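PDB 3JQ0: SusD superfamily protein from Bacteroides vulgatus ATCC 8482, which probably binds nutrient glycans at the cell outer membrane, as in other members of the SusD family, although its own ligand is not established. Local coordinates for residues K307-N312 with T318-V323. Numbering follows the deposited sequence. Where two conformers were deposited one is given.
Sequences KGFRNN and TSLKAV. With SO4 (sulfate ion), chain I.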
ATOM      1  N   LYS A 307     -18.857   7.441  -7.374  1.00  7.85           N
ATOM      2  CA  LYS A 307     -18.608   6.406  -8.365  1.00  8.36           C
ATOM      3  C   LYS A 307     -17.664   5.298  -7.884  1.00  8.50           C
ATOM      4  O   LYS A 307     -17.276   4.430  -8.636  1.00 10.88           O
ATOM      5  CB  LYS A 307     -18.112   7.007  -9.679  1.00  9.39           C
ATOM      6  CG  LYS A 307     -19.181   7.807 -10.444  1.00 10.86           C
ATOM      7  CD  LYS A 307     -20.245   6.840 -11.035  1.00 14.25           C
ATOM      8  CE  LYS A 307     -21.205   7.440 -12.011  1.00 15.17           C
ATOM      9  NZ  LYS A 307     -22.294   6.517 -12.343  1.00 14.83           N
ATOM     10  N   GLY A 308     -17.319   5.289  -6.601  1.00  8.38           N
ATOM     11  CA  GLY A 308     -16.365   4.338  -6.054  1.00  7.66           C
ATOM     12  C   GLY A 308     -16.988   3.061  -5.523  1.00  6.54           C
ATOM     13  O   GLY A 308     -16.395   1.986  -5.614  1.00  7.38           O
ATOM     14  N   PHE A 309     -18.173   3.205  -4.886  1.00  6.91           N
ATOM     15  CA  PHE A 309     -18.744   2.159  -4.009  1.00  6.91           C
ATOM     16  C   PHE A 309     -20.229   2.064  -4.219  1.00  6.68           C
ATOM     17  O   PHE A 309     -20.928   3.082  -4.345  1.00  7.67           O
ATOM     18  CB  PHE A 309     -18.483   2.537  -2.534  1.00  7.25           C
ATOM     19  CG  PHE A 309     -17.031   2.679  -2.194  1.00  6.13           C
ATOM     20  CD1 PHE A 309     -16.429   3.910  -2.352  1.00  7.45           C
ATOM     21  CD2 PHE A 309     -16.297   1.627  -1.682  1.00  6.89           C
ATOM     22  CE1 PHE A 309     -15.072   4.099  -2.025  1.00  7.70           C
ATOM     23  CE2 PHE A 309     -14.947   1.807  -1.357  1.00  7.25           C
ATOM     24  CZ  PHE A 309     -14.358   3.021  -1.537  1.00  7.25           C
ATOM     25  N   ARG A 310     -20.724   0.850  -4.192  1.00  7.41           N
ATOM     26  CA  ARG A 310     -22.155   0.618  -4.173  1.00  7.07           C
ATOM     27  C   ARG A 310     -22.734   0.976  -2.818  1.00  8.01           C
ATOM     28  O   ARG A 310     -22.064   0.931  -1.779  1.00  8.09           O
ATOM     29  CB  ARG A 310     -22.477  -0.857  -4.475  1.00  8.19           C
ATOM     30  CG  ARG A 310     -21.890  -1.406  -5.775  1.00  7.39           C
ATOM     31  CD  ARG A 310     -22.342  -0.628  -7.027  1.00  8.29           C
ATOM     32  NE  ARG A 310     -23.797  -0.486  -7.135  1.00  8.89           N
ATOM     33  CZ  ARG A 310     -24.631  -1.458  -7.513  1.00  9.44           C
ATOM     34  NH1 ARG A 310     -24.172  -2.598  -7.971  1.00  9.48           N
ATOM     35  NH2 ARG A 310     -25.932  -1.247  -7.495  1.00 10.83           N
ATOM     36  N   ASN A 311     -24.037   1.279  -2.814  1.00  8.39           N
ATOM     37  CA  ASN A 311     -24.684   1.587  -1.563  0.56  8.15           C
ATOM     38  C   ASN A 311     -24.530   0.413  -0.585  1.00  9.48           C
ATOM     39  O   ASN A 311     -24.609  -0.762  -0.971  1.00 10.25           O
ATOM     40  CB  ASN A 311     -26.157   1.888  -1.789  0.56 10.07           C
ATOM     41  CG  ASN A 311     -26.409   3.211  -2.517  0.56  9.74           C
ATOM     42  OD1 ASN A 311     -25.545   4.053  -2.783  0.56  9.08           O
ATOM     43  ND2 ASN A 311     -27.669   3.385  -2.867  0.56 18.08           N
ATOM     44  N   ASN A 312     -24.328   0.757   0.669  1.00  9.35           N
ATOM     45  CA  ASN A 312     -24.211  -0.171   1.763  1.00  9.55           C
ATOM     46  C   ASN A 312     -22.877  -0.923   1.824  1.00  9.21           C
ATOM     47  O   ASN A 312     -22.683  -1.754   2.732  1.00  9.59           O
ATOM     48  CB  ASN A 312     -25.435  -1.116   1.818  1.00 11.33           C
ATOM     49  CG  ASN A 312     -26.730  -0.334   1.862  1.00 15.54           C
ATOM     50  OD1 ASN A 312     -27.551  -0.353   0.909  1.00 19.83           O
ATOM     51  ND2 ASN A 312     -26.825   0.459   2.889  1.00 17.59           N
ATOM     52  N   THR A 318     -16.254   4.694   5.439  1.00  7.52           N
ATOM     53  CA  THR A 318     -15.079   4.511   6.297  1.00  7.55           C
ATOM     54  C   THR A 318     -13.843   5.111   5.595  1.00  6.93           C
ATOM     55  O   THR A 318     -12.997   5.747   6.241  1.00  7.36           O
ATOM     56  CB  THR A 318     -14.893   3.032   6.665  1.00  9.06           C
ATOM     57  OG1 THR A 318     -15.964   2.631   7.508  1.00 12.12           O
ATOM     58  CG2 THR A 318     -13.569   2.784   7.352  1.00  9.98           C
ATOM     59  N   SER A 319     -13.724   4.924   4.284  1.00  5.92           N
ATOM     60  CA  SER A 319     -12.569   5.418   3.540  1.00  6.25           C
ATOM     61  C   SER A 319     -12.595   6.895   3.254  1.00  5.73           C
ATOM     62  O   SER A 319     -11.546   7.548   3.231  1.00  6.27           O
ATOM     63  CB  SER A 319     -12.458   4.677   2.199  1.00  6.26           C
ATOM     64  OG  SER A 319     -12.240   3.272   2.385  1.00  7.14           O
ATOM     65  N   LEU A 320     -13.809   7.431   3.012  1.00  6.46           N
ATOM     66  CA  LEU A 320     -14.013   8.821   2.597  1.00  5.50           C
ATOM     67  C   LEU A 320     -15.133   9.422   3.380  1.00  6.39           C
ATOM     68  O   LEU A 320     -16.120   8.741   3.678  1.00  8.36           O
ATOM     69  CB  LEU A 320     -14.384   8.883   1.116  1.00  6.77           C
ATOM     70  CG  LEU A 320     -13.380   8.349   0.129  1.00  7.01           C
ATOM     71  CD1 LEU A 320     -13.955   8.276  -1.296  1.00  8.10           C
ATOM     72  CD2 LEU A 320     -12.080   9.123   0.168  1.00  7.83           C
ATOM     73  N   LYS A 321     -15.057  10.733   3.604  1.00  6.12           N
ATOM     74  CA  LYS A 321     -16.215  11.493   4.090  0.50  6.32           C
ATOM     75  C   LYS A 321     -16.507  12.616   3.117  1.00  6.26           C
ATOM     76  O   LYS A 321     -15.612  13.355   2.711  1.00  7.15           O
ATOM     77  CB  LYS A 321     -16.049  12.035   5.511  0.50  7.66           C
ATOM     78  CG  LYS A 321     -17.319  12.757   6.002  0.50  8.95           C
ATOM     79  CD  LYS A 321     -17.347  12.994   7.512  0.50 13.56           C
ATOM     80  CE  LYS A 321     -18.729  13.418   8.048  0.50 12.52           C
ATOM     81  NZ  LYS A 321     -18.985  12.819   9.392  0.50 14.46           N
ATOM     82  N   ALA A 322     -17.779  12.760   2.774  1.00  6.96           N
ATOM     83  CA  ALA A 322     -18.225  13.881   1.950  1.00  6.84           C
ATOM     84  C   ALA A 322     -18.415  15.101   2.834  1.00  6.83           C
ATOM     85  O   ALA A 322     -19.145  15.052   3.835  1.00  8.59           O
ATOM     86  CB  ALA A 322     -19.549  13.510   1.244  1.00  8.32           C
ATOM     87  N   VAL A 323     -17.853  16.215   2.400  1.00  6.60           N
ATOM     88  CA  VAL A 323     -18.166  17.506   2.981  1.00  6.36           C
ATOM     89  C   VAL A 323     -18.925  18.361   1.962  1.00  6.33           C
ATOM     90  O   VAL A 323     -18.807  18.186   0.750  1.00  6.82           O
ATOM     91  CB  VAL A 323     -16.916  18.226   3.538  1.00  7.16           C
ATOM     92  CG1 VAL A 323     -16.240  17.385   4.633  1.00  8.39           C
ATOM     93  CG2 VAL A 323     -15.903  18.624   2.466  1.00  8.39           C
TER
HETATM   94  S   SO4 I   8     -26.267   2.133  -5.997  0.50 11.99           S
HETATM   95  O1  SO4 I   8     -25.848   3.493  -6.425  0.50 17.74           O
HETATM   96  O2  SO4 I   8     -27.011   1.402  -7.017  0.50 10.52           O
HETATM   97  O3  SO4 I   8     -25.026   1.579  -5.593  0.50  9.40           O
HETATM   98  O4  SO4 I   8     -27.246   2.438  -4.979  0.50 17.80           O
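Phe309 reaches from the loop ahead of helix 315-319 to the point where that helix passes into strand 320-326, the first strand of a two-stranded antiparallel hairpin in this SusD-family protein. The apolar contact is buried but slight: Phe309 CE1 lies 4.4 Å from Leu320 CD1, with the methyl oblique to the ring, and CZ approaches Ser319 OG at the limit of contact. That hydroxyl is already hydrogen-bonded to the carbonyl of Arg315, one helical turn back. Trp316, its ring plane about 10° from that of Phe309, also packs on the phenyl group.

The side chain of Arg310 and the backbone N of Asn311 hold a sulfate ion, likely picked up during crystallisation. Arg310 bends at chi2 and chi3, curling the chain back to set an edge of its guanidinium against the anion. Arg310 NH2 donates to sulfate O2 at 2.9 Å, nearly straight at 168°, while NH1 forms a salt bridge with Asp411. A leucine here would probably cost the sulfate two of its hydrogen bonds and Asp411 this salt bridge. Sulfate O3 takes two hydrogen bonds, one from Arg310 NE at 2.9 Å and one from the backbone N of Asn311 at 3.0 Å.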